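Local coordinates for glyoxalase family protein (Bacillus cereus, PDB 1ZSW) that is of unknown function but binds a zinc ion and belongs to the glyoxalase/bleomycin resistance protein/dioxygenase superfamily, at residues N62-Y73 / E83-L91; V92-A101 / L232-S243. One frame throughout, in Å; residues are numbered along the deposited sequence. Where two conformers were deposited one is given.

Contact 1: residues N62-Y73 / E83-L91; sequences NQDDPSMYHLFY and ELSFFEIPL
With CG of H70 anti to the backbone N (chi1 -168°) and CG of F87 anti to the carbonyl carbon (chi1 -65°), the two side chains run abreast, pointing the same way. They sit on neighbouring strands of a beta hairpin, 69-74 with 83-88, in the eight-stranded sheet that also carries the zinc ligands H33, H246 and E294. L71 with F86 and Y73 with L84 are its hydrogen-bonded antiparallel pairs; H70 and F87 form a non-hydrogen-bonded one. Their rings make a face-to-face stack with centroids 3.9 Å apart, F87 CE2 lying over the centre of the imidazole. The imidazole edge is pinned as well: NE2 of H70 and S85 OG are joined by a hydrogen bond of 2.8 Å, and S85 OG also bonds to S35 OG, which links the imidazole through S85 to strand 31-38. On the other face of the sheet Y73 CE1 touches F86 CD2 at 3.7 Å, the two side chains crossing at about a right angle beside helix 41-51. Where the hairpin strands part, M68 SD packs obliquely by F87 in a Met-aromatic contact. E88 OE1 accepts from A41 N at the start of helix 41-51, and one water accepts from Y69 N while donating to E88 O and, at 2.6 Å, to E88 OE2.

Contact 2: residues V92-A101 / L232-S243; sequences VGRTYRGTNA and LDGPTEKPGRGS
E237 threads its side chain between T95 and A101, in a pairing of two irregular loops that ties together the two glyoxalase-superfamily regions of the chain. Neither loop is a regular strand, yet Y96 and K238 form an isolated antiparallel hydrogen-bonded pair. From E237 CB, which lies 3.6 Å from G98 N, the chain runs out extended; CG passes Y96 O, CD rests on A101 CB at 3.6 Å and against T95 CG2, OE2 lies by A101 CB at 3.7 Å, and OE1 accepts from a water that itself accepts from G98 N. The backbone of the same residue is held too, its N bonding to T99 O in the carbonyl plane on a lone pair, as T99 N does to P235 O. Two threonine hydroxyls add to the backbone bonds. T95 OG1, anti to its carbonyl carbon, donates to R241 O over 2.7 Å from well above that carbonyl's plane and receives G240 N, so one oxygen grips two peptide groups. T99 OG1 gives its proton to L232 O at 2.7 Å. The backbones approach closely at two glycines: G98 CA comes to 3.3 Å from P235 O, and G240 CA to 3.5 Å from G93 O. At the V92 end V92 CG1 meets R241 CB, while R241 NE forms a salt bridge with E147 OE1. Alongside, R241 N donates to G93 O at 2.8 Å, almost straight at 173°.

The two contacts illustrate how place in a fold sets the chemistry of a contact. Contact 1 is partly buried and local, joining hairpin neighbours within one superfamily region close to the zinc; contact 2 lies at the surface and brings together segments 131 residues apart, one from each region. They hold different elements but run in series, since 83-91 passes directly into 92-101. In contact 1 a regular ladder supports aromatic rings that pack on both faces of the sheet. In contact 2, where regular strands are lacking, threonine hydroxyls, glycines and bridging waters take over much of the joining, and aromatic stacking across the contact is absent.

Contact 1: residues N62-Y73 / E83-L91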
loop_
_atom_site.group_PDB
_atom_site.type_symbol
_atom_site.label_atom_id
_atom_site.label_comp_id
_atom_site.label_asym_id
_atom_site.label_seq_id
_atom_site.Cartn_x
_atom_site.Cartn_y
_atom_site.Cartn_z
ATOM N N ASN A 62 14.633 -2.680 8.284
ATOM C CA ASN A 62 14.145 -3.885 7.612
ATOM C C ASN A 62 14.424 -5.042 8.552
ATOM O O ASN A 62 15.573 -5.253 8.937
ATOM C CB ASN A 62 14.886 -4.043 6.287
ATOM C CG ASN A 62 14.439 -5.270 5.471
ATOM O OD1 ASN A 62 13.769 -6.164 5.970
ATOM N ND2 ASN A 62 14.830 -5.301 4.194
ATOM N N GLN A 63 13.365 -5.739 8.964
ATOM C CA GLN A 63 13.506 -6.805 9.962
ATOM C C GLN A 63 14.364 -7.942 9.424
ATOM O O GLN A 63 14.994 -8.653 10.200
ATOM C CB GLN A 63 12.138 -7.313 10.453
ATOM C CG GLN A 63 11.379 -6.263 11.287
ATOM C CD GLN A 63 9.944 -6.662 11.639
ATOM O OE1 GLN A 63 9.121 -5.812 11.998
ATOM N NE2 GLN A 63 9.644 -7.944 11.551
ATOM N N ASP A 64 14.397 -8.077 8.096
ATOM C CA ASP A 64 15.195 -9.105 7.412
ATOM C C ASP A 64 16.623 -8.614 7.106
ATOM O O ASP A 64 17.460 -9.390 6.633
ATOM C CB ASP A 64 14.496 -9.572 6.121
ATOM C CG ASP A 64 13.117 -10.203 6.371
ATOM O OD1 ASP A 64 12.822 -10.613 7.523
ATOM O OD2 ASP A 64 12.326 -10.307 5.401
ATOM N N ASP A 65 16.886 -7.330 7.373
ATOM C CA ASP A 65 18.204 -6.700 7.148
ATOM C C ASP A 65 18.323 -5.384 7.935
ATOM O O ASP A 65 18.059 -4.303 7.402
ATOM C CB ASP A 65 18.448 -6.463 5.642
ATOM C CG ASP A 65 19.814 -5.837 5.344
ATOM O OD1 ASP A 65 20.570 -5.491 6.280
ATOM O OD2 ASP A 65 20.129 -5.659 4.141
ATOM N N PRO A 66 18.685 -5.475 9.222
ATOM C CA PRO A 66 18.805 -4.339 10.139
ATOM C C PRO A 66 19.738 -3.189 9.719
ATOM O O PRO A 66 19.810 -2.186 10.431
ATOM C CB PRO A 66 19.303 -4.995 11.433
ATOM C CG PRO A 66 18.789 -6.404 11.342
ATOM C CD PRO A 66 18.962 -6.753 9.905
ATOM N N SER A 67 20.428 -3.314 8.581
ATOM C CA SER A 67 21.303 -2.231 8.102
ATOM C C SER A 67 20.547 -1.194 7.245
ATOM O O SER A 67 21.086 -0.122 6.904
ATOM C CB SER A 67 22.474 -2.801 7.304
ATOM O OG SER A 67 22.056 -3.279 6.040
ATOM N N MET A 68 19.290 -1.511 6.930
ATOM C CA MET A 68 18.505 -0.735 5.996
ATOM C C MET A 68 17.357 -0.044 6.717
ATOM O O MET A 68 16.604 -0.721 7.389
ATOM C CB MET A 68 17.939 -1.742 4.987
ATOM C CG MET A 68 17.054 -1.208 3.950
ATOM S SD MET A 68 16.542 -2.558 2.875
ATOM C CE MET A 68 18.087 -3.362 2.395
ATOM N N TYR A 69 17.199 1.284 6.550
ATOM C CA TYR A 69 16.017 1.975 7.088
ATOM C C TYR A 69 14.750 1.446 6.439
ATOM O O TYR A 69 14.732 1.103 5.247
ATOM C CB TYR A 69 16.065 3.476 6.825
ATOM C CG TYR A 69 16.738 4.377 7.874
ATOM C CD1 TYR A 69 17.806 5.193 7.527
ATOM C CD2 TYR A 69 16.264 4.429 9.182
ATOM C CE1 TYR A 69 18.401 6.040 8.467
ATOM C CE2 TYR A 69 16.856 5.269 10.134
ATOM C CZ TYR A 69 17.905 6.077 9.762
ATOM O OH TYR A 69 18.490 6.906 10.707
ATOM N N HIS A 70 13.696 1.397 7.241
ATOM C CA HIS A 70 12.351 1.125 6.794
ATOM C C HIS A 70 11.471 2.222 7.414
ATOM O O HIS A 70 11.315 2.313 8.629
ATOM C CB HIS A 70 11.900 -0.300 7.188
ATOM C CG HIS A 70 10.638 -0.749 6.529
ATOM N ND1 HIS A 70 9.944 -1.876 6.935
ATOM C CD2 HIS A 70 9.919 -0.209 5.511
ATOM C CE1 HIS A 70 8.876 -2.028 6.168
ATOM N NE2 HIS A 70 8.831 -1.024 5.308
ATOM N N LEU A 71 10.920 3.106 6.576
ATOM C CA LEU A 71 10.135 4.232 7.048
ATOM C C LEU A 71 8.659 4.089 6.657
ATOM O O LEU A 71 8.349 3.720 5.505
ATOM C CB LEU A 71 10.686 5.539 6.432
ATOM C CG LEU A 71 12.202 5.764 6.440
ATOM C CD1 LEU A 71 12.434 7.118 5.851
ATOM C CD2 LEU A 71 12.757 5.713 7.870
ATOM N N PHE A 72 7.734 4.238 7.619
ATOM C CA PHE A 72 6.300 4.175 7.296
ATOM C C PHE A 72 5.736 5.571 7.454
ATOM O O PHE A 72 6.132 6.342 8.364
ATOM C CB PHE A 72 5.472 3.280 8.259
ATOM C CG PHE A 72 5.706 1.789 8.139
ATOM C CD1 PHE A 72 6.848 1.208 8.680
ATOM C CD2 PHE A 72 4.736 0.961 7.560
ATOM C CE1 PHE A 72 7.045 -0.174 8.619
ATOM C CE2 PHE A 72 4.922 -0.434 7.488
ATOM C CZ PHE A 72 6.084 -0.997 8.019
ATOM N N TYR A 73 4.828 5.897 6.530
ATOM C CA TYR A 73 3.983 7.105 6.573
ATOM C C TYR A 73 2.518 6.697 6.517
ATOM O O TYR A 73 2.153 5.694 5.890
ATOM C CB TYR A 73 4.313 7.976 5.351
ATOM C CG TYR A 73 5.797 8.292 5.218
ATOM C CD1 TYR A 73 6.643 7.473 4.450
ATOM C CD2 TYR A 73 6.379 9.385 5.918
ATOM C CE1 TYR A 73 7.998 7.735 4.316
ATOM C CE2 TYR A 73 7.762 9.645 5.804
ATOM C CZ TYR A 73 8.551 8.813 4.998
ATOM O OH TYR A 73 9.890 9.020 4.822
ATOM N N GLU A 83 -0.991 3.192 5.069
ATOM C CA GLU A 83 0.431 3.040 5.250
ATOM C C GLU A 83 1.172 2.910 3.924
ATOM O O GLU A 83 0.923 1.942 3.183
ATOM C CB GLU A 83 0.687 1.732 6.029
ATOM C CG GLU A 83 -0.063 1.629 7.365
ATOM C CD GLU A 83 0.009 0.231 7.975
ATOM O OE1 GLU A 83 0.898 -0.558 7.574
ATOM O OE2 GLU A 83 -0.844 -0.082 8.834
ATOM N N LEU A 84 2.090 3.853 3.658
ATOM C CA LEU A 84 3.082 3.735 2.578
ATOM C C LEU A 84 4.417 3.564 3.266
ATOM O O LEU A 84 4.788 4.372 4.110
ATOM C CB LEU A 84 3.129 4.989 1.693
ATOM C CG LEU A 84 1.879 5.623 1.079
ATOM C CD1 LEU A 84 2.220 6.338 -0.254
ATOM C CD2 LEU A 84 0.674 4.722 0.907
ATOM N N SER A 85 5.123 2.502 2.925
ATOM C CA SER A 85 6.428 2.313 3.568
ATOM C C SER A 85 7.530 2.222 2.514
ATOM O O SER A 85 7.261 1.871 1.346
ATOM C CB SER A 85 6.386 1.087 4.458
ATOM O OG SER A 85 6.761 -0.066 3.736
ATOM N N PHE A 86 8.748 2.592 2.915
ATOM C CA PHE A 86 9.888 2.660 2.013
ATOM C C PHE A 86 11.106 2.061 2.677
ATOM O O PHE A 86 11.372 2.378 3.833
ATOM C CB PHE A 86 10.191 4.140 1.707
ATOM C CG PHE A 86 9.136 4.811 0.888
ATOM C CD1 PHE A 86 9.308 4.878 -0.498
ATOM C CD2 PHE A 86 7.989 5.371 1.476
ATOM C CE1 PHE A 86 8.347 5.449 -1.281
ATOM C CE2 PHE A 86 6.986 6.005 0.644
ATOM C CZ PHE A 86 7.211 6.034 -0.719
ATOM N N PHE A 87 11.822 1.217 1.938
ATOM C CA PHE A 87 13.139 0.686 2.361
ATOM C C PHE A 87 14.140 1.600 1.707
ATOM O O PHE A 87 14.074 1.811 0.495
ATOM C CB PHE A 87 13.309 -0.739 1.816
ATOM C CG PHE A 87 12.329 -1.704 2.408
ATOM C CD1 PHE A 87 11.180 -2.082 1.694
ATOM C CD2 PHE A 87 12.535 -2.207 3.691
ATOM C CE1 PHE A 87 10.260 -2.974 2.256
ATOM C CE2 PHE A 87 11.613 -3.096 4.258
ATOM C CZ PHE A 87 10.489 -3.471 3.531
ATOM N N GLU A 88 15.072 2.134 2.493
ATOM C CA GLU A 88 16.109 2.982 1.918
ATOM C C GLU A 88 17.277 2.110 1.522
ATOM O O GLU A 88 17.860 1.438 2.369
ATOM C CB GLU A 88 16.609 4.068 2.892
ATOM C CG GLU A 88 17.694 4.938 2.202
ATOM C CD GLU A 88 18.571 5.758 3.171
ATOM O OE1 GLU A 88 18.827 6.953 2.901
ATOM O OE2 GLU A 88 18.993 5.208 4.190
ATOM N N ILE A 89 17.654 2.159 0.247
ATOM C CA ILE A 89 18.763 1.342 -0.256
ATOM C C ILE A 89 19.669 2.322 -0.994
ATOM O O ILE A 89 19.478 2.564 -2.163
ATOM C CB ILE A 89 18.250 0.220 -1.184
ATOM C CG1 ILE A 89 17.180 -0.608 -0.421
ATOM C CG2 ILE A 89 19.427 -0.646 -1.725
ATOM C CD1 ILE A 89 16.691 -1.847 -1.106
ATOM N N PRO A 90 20.619 2.947 -0.271
ATOM C CA PRO A 90 21.440 4.038 -0.819
ATOM C C PRO A 90 22.146 3.812 -2.162
ATOM O O PRO A 90 22.320 4.785 -2.905
ATOM C CB PRO A 90 22.448 4.301 0.326
ATOM C CG PRO A 90 21.625 4.001 1.547
ATOM C CD PRO A 90 20.924 2.717 1.152
ATOM N N LEU A 91 22.536 2.586 -2.481
ATOM C CA LEU A 91 23.235 2.323 -3.762
ATOM C C LEU A 91 22.345 1.789 -4.872
ATOM O O LEU A 91 22.828 1.419 -5.938
ATOM C CB LEU A 91 24.386 1.360 -3.561
ATOM C CG LEU A 91 25.482 1.863 -2.625
ATOM C CD1 LEU A 91 26.389 0.743 -2.407
ATOM C CD2 LEU A 91 26.225 3.026 -3.239
HETATM O O HOH W 1 19.044 2.677 4.708
#

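Contact 2: residues V92-A101 / L232-S243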
loop_
_atom_site.group_PDB
_atom_site.type_symbol
_atom_site.label_atom_id
_atom_site.label_comp_id
_atom_site.label_asym_id
_atom_site.label_seq_id
_atom_site.Cartn_x
_atom_site.Cartn_y
_atom_site.Cartn_z
ATOM N N VAL A 92 21.041 1.747 -4.619
ATOM C CA VAL A 92 20.121 1.280 -5.651
ATOM C C VAL A 92 20.157 2.128 -6.912
ATOM O O VAL A 92 20.372 3.328 -6.836
ATOM C CB VAL A 92 18.671 1.137 -5.079
ATOM C CG1 VAL A 92 17.996 2.478 -4.979
ATOM C CG2 VAL A 92 17.890 0.157 -5.987
ATOM N N GLY A 93 19.927 1.485 -8.065
ATOM C CA GLY A 93 19.833 2.171 -9.358
ATOM C C GLY A 93 18.429 2.662 -9.701
ATOM O O GLY A 93 17.504 2.651 -8.848
ATOM N N ARG A 94 18.256 3.133 -10.929
ATOM C CA ARG A 94 16.970 3.633 -11.362
ATOM C C ARG A 94 16.066 2.438 -11.634
ATOM O O ARG A 94 16.533 1.307 -11.803
ATOM C CB ARG A 94 17.103 4.458 -12.644
ATOM C CG ARG A 94 17.737 3.655 -13.799
ATOM C CD ARG A 94 17.559 4.375 -15.153
ATOM N NE ARG A 94 16.160 4.709 -15.398
ATOM C CZ ARG A 94 15.508 4.501 -16.534
ATOM N NH1 ARG A 94 16.129 4.000 -17.592
ATOM N NH2 ARG A 94 14.229 4.837 -16.619
ATOM N N THR A 95 14.761 2.699 -11.630
ATOM C CA THR A 95 13.775 1.757 -12.156
ATOM C C THR A 95 13.693 1.909 -13.668
ATOM O O THR A 95 13.567 3.034 -14.191
ATOM C CB THR A 95 12.383 2.037 -11.553
ATOM O OG1 THR A 95 12.400 1.644 -10.182
ATOM C CG2 THR A 95 11.324 1.248 -12.242
ATOM N N TYR A 96 13.749 0.778 -14.356
ATOM C CA TYR A 96 13.388 0.733 -15.770
ATOM C C TYR A 96 11.944 0.262 -15.842
ATOM O O TYR A 96 11.665 -0.894 -15.519
ATOM C CB TYR A 96 14.313 -0.236 -16.514
ATOM C CG TYR A 96 15.768 0.192 -16.532
ATOM C CD1 TYR A 96 16.621 -0.106 -15.472
ATOM C CD2 TYR A 96 16.287 0.887 -17.625
ATOM C CE1 TYR A 96 17.955 0.299 -15.483
ATOM C CE2 TYR A 96 17.612 1.295 -17.641
ATOM C CZ TYR A 96 18.437 0.993 -16.571
ATOM O OH TYR A 96 19.757 1.397 -16.609
ATOM N N ARG A 97 11.038 1.152 -16.257
ATOM C CA ARG A 97 9.613 0.821 -16.349
ATOM C C ARG A 97 9.329 -0.346 -17.281
ATOM O O ARG A 97 10.081 -0.621 -18.225
ATOM C CB ARG A 97 8.733 2.023 -16.679
ATOM C CG ARG A 97 8.816 3.123 -15.610
ATOM C CD ARG A 97 7.966 4.316 -15.964
ATOM N NE ARG A 97 7.983 5.233 -14.820
ATOM C CZ ARG A 97 7.521 6.472 -14.821
ATOM N NH1 ARG A 97 6.980 6.997 -15.928
ATOM N NH2 ARG A 97 7.586 7.186 -13.690
ATOM N N GLY A 98 8.256 -1.060 -16.984
ATOM C CA GLY A 98 7.811 -2.137 -17.855
ATOM C C GLY A 98 6.625 -2.842 -17.241
ATOM O O GLY A 98 5.895 -2.239 -16.445
ATOM N N THR A 99 6.430 -4.093 -17.622
ATOM C CA THR A 99 5.248 -4.837 -17.206
ATOM C C THR A 99 5.586 -5.777 -16.048
ATOM O O THR A 99 6.698 -5.773 -15.519
ATOM C CB THR A 99 4.569 -5.535 -18.416
ATOM O OG1 THR A 99 3.269 -6.037 -18.050
ATOM C CG2 THR A 99 5.503 -6.631 -18.987
ATOM N N ASN A 100 4.588 -6.565 -15.640
ATOM C CA ASN A 100 4.683 -7.424 -14.451
ATOM C C ASN A 100 5.213 -6.702 -13.221
ATOM O O ASN A 100 6.196 -7.098 -12.586
ATOM C CB ASN A 100 5.456 -8.716 -14.768
ATOM C CG ASN A 100 4.674 -9.619 -15.705
ATOM O OD1 ASN A 100 3.484 -9.422 -15.951
ATOM N ND2 ASN A 100 5.340 -10.642 -16.204
ATOM N N ALA A 101 4.514 -5.637 -12.902
ATOM C CA ALA A 101 4.905 -4.784 -11.762
ATOM C C ALA A 101 3.680 -4.064 -11.214
ATOM O O ALA A 101 2.674 -3.871 -11.908
ATOM C CB ALA A 101 5.899 -3.747 -12.216
ATOM N N LEU A 232 -0.026 -5.065 -20.318
ATOM C CA LEU A 232 1.069 -4.472 -21.069
ATOM C C LEU A 232 2.033 -5.572 -21.453
ATOM O O LEU A 232 2.439 -6.398 -20.620
ATOM C CB LEU A 232 1.787 -3.351 -20.293
ATOM C CG LEU A 232 2.916 -2.586 -21.017
ATOM C CD1 LEU A 232 2.298 -1.728 -22.139
ATOM C CD2 LEU A 232 3.662 -1.680 -20.064
ATOM N N ASP A 233 2.394 -5.588 -22.738
ATOM C CA ASP A 233 3.351 -6.555 -23.254
ATOM C C ASP A 233 4.688 -5.866 -23.182
ATOM O O ASP A 233 4.801 -4.770 -22.613
ATOM C CB ASP A 233 2.993 -6.884 -24.724
ATOM C CG ASP A 233 3.482 -8.263 -25.170
ATOM O OD1 ASP A 233 4.292 -8.902 -24.476
ATOM O OD2 ASP A 233 3.048 -8.715 -26.254
ATOM N N GLY A 234 5.728 -6.469 -23.733
ATOM C CA GLY A 234 7.018 -5.783 -23.690
ATOM C C GLY A 234 7.875 -6.208 -22.511
ATOM O O GLY A 234 7.547 -7.193 -21.852
ATOM N N PRO A 235 8.979 -5.490 -22.241
ATOM C CA PRO A 235 9.851 -5.960 -21.167
ATOM C C PRO A 235 9.215 -5.821 -19.799
ATOM O O PRO A 235 8.456 -4.892 -19.545
ATOM C CB PRO A 235 11.025 -4.999 -21.207
ATOM C CG PRO A 235 10.936 -4.312 -22.519
ATOM C CD PRO A 235 9.537 -4.301 -22.915
ATOM N N THR A 236 9.627 -6.718 -18.925
ATOM C CA THR A 236 9.240 -6.650 -17.526
ATOM C C THR A 236 9.997 -5.502 -16.887
ATOM O O THR A 236 11.188 -5.205 -17.204
ATOM C CB THR A 236 9.591 -7.979 -16.830
ATOM O OG1 THR A 236 8.783 -9.022 -17.385
ATOM C CG2 THR A 236 9.292 -7.919 -15.353
ATOM N N GLU A 237 9.322 -4.819 -15.959
ATOM C CA GLU A 237 10.011 -3.775 -15.194
ATOM C C GLU A 237 11.247 -4.294 -14.496
ATOM O O GLU A 237 11.238 -5.395 -13.921
ATOM C CB GLU A 237 9.053 -3.184 -14.142
ATOM C CG GLU A 237 9.749 -2.373 -13.033
ATOM C CD GLU A 237 8.789 -1.569 -12.176
ATOM O OE1 GLU A 237 8.053 -0.690 -12.702
ATOM O OE2 GLU A 237 8.834 -1.823 -10.954
ATOM N N LYS A 238 12.316 -3.488 -14.511
ATOM C CA LYS A 238 13.517 -3.789 -13.749
ATOM C C LYS A 238 13.527 -2.822 -12.566
ATOM O O LYS A 238 13.807 -1.643 -12.713
ATOM C CB LYS A 238 14.793 -3.586 -14.608
ATOM C CG LYS A 238 14.875 -4.507 -15.806
ATOM C CD LYS A 238 15.737 -3.854 -16.897
ATOM C CE LYS A 238 16.266 -4.879 -17.893
ATOM N NZ LYS A 238 17.029 -4.191 -18.986
ATOM N N PRO A 239 13.147 -3.306 -11.380
ATOM C CA PRO A 239 12.922 -2.369 -10.296
ATOM C C PRO A 239 14.190 -1.812 -9.667
ATOM O O PRO A 239 15.142 -2.543 -9.443
ATOM C CB PRO A 239 12.213 -3.233 -9.245
ATOM C CG PRO A 239 12.626 -4.611 -9.527
ATOM C CD PRO A 239 12.861 -4.703 -11.008
ATOM N N GLY A 240 14.118 -0.540 -9.325
ATOM C CA GLY A 240 15.154 0.143 -8.528
ATOM C C GLY A 240 14.513 1.181 -7.619
ATOM O O GLY A 240 13.472 0.918 -7.029
ATOM N N ARG A 241 15.100 2.377 -7.525
ATOM C CA ARG A 241 14.496 3.423 -6.721
ATOM C C ARG A 241 13.148 3.774 -7.315
ATOM O O ARG A 241 12.970 3.760 -8.563
ATOM C CB ARG A 241 15.440 4.645 -6.627
ATOM C CG ARG A 241 15.501 5.434 -7.918
ATOM C CD ARG A 241 16.592 6.516 -7.912
ATOM N NE ARG A 241 16.429 7.455 -6.811
ATOM C CZ ARG A 241 17.083 8.609 -6.678
ATOM N NH1 ARG A 241 16.865 9.380 -5.611
ATOM N NH2 ARG A 241 17.938 9.001 -7.613
ATOM N N GLY A 242 12.156 4.006 -6.459
ATOM C CA GLY A 242 10.852 4.401 -6.994
ATOM C C GLY A 242 10.011 3.191 -7.395
ATOM O O GLY A 242 8.892 3.381 -7.869
ATOM N N SER A 243 10.515 1.986 -7.149
ATOM C CA SER A 243 9.746 0.793 -7.454
ATOM C C SER A 243 8.853 0.437 -6.280
ATOM O O SER A 243 9.130 0.798 -5.134
ATOM C CB SER A 243 10.655 -0.410 -7.779
ATOM O OG SER A 243 11.491 -0.774 -6.678
HETATM O O HOH W 2 13.837 5.385 -11.075
HETATM O O HOH W 3 12.180 -2.757 -18.350
HETATM O O HOH W 4 6.641 -0.047 -14.838
HETATM O O HOH W 5 9.050 -6.178 -12.084
#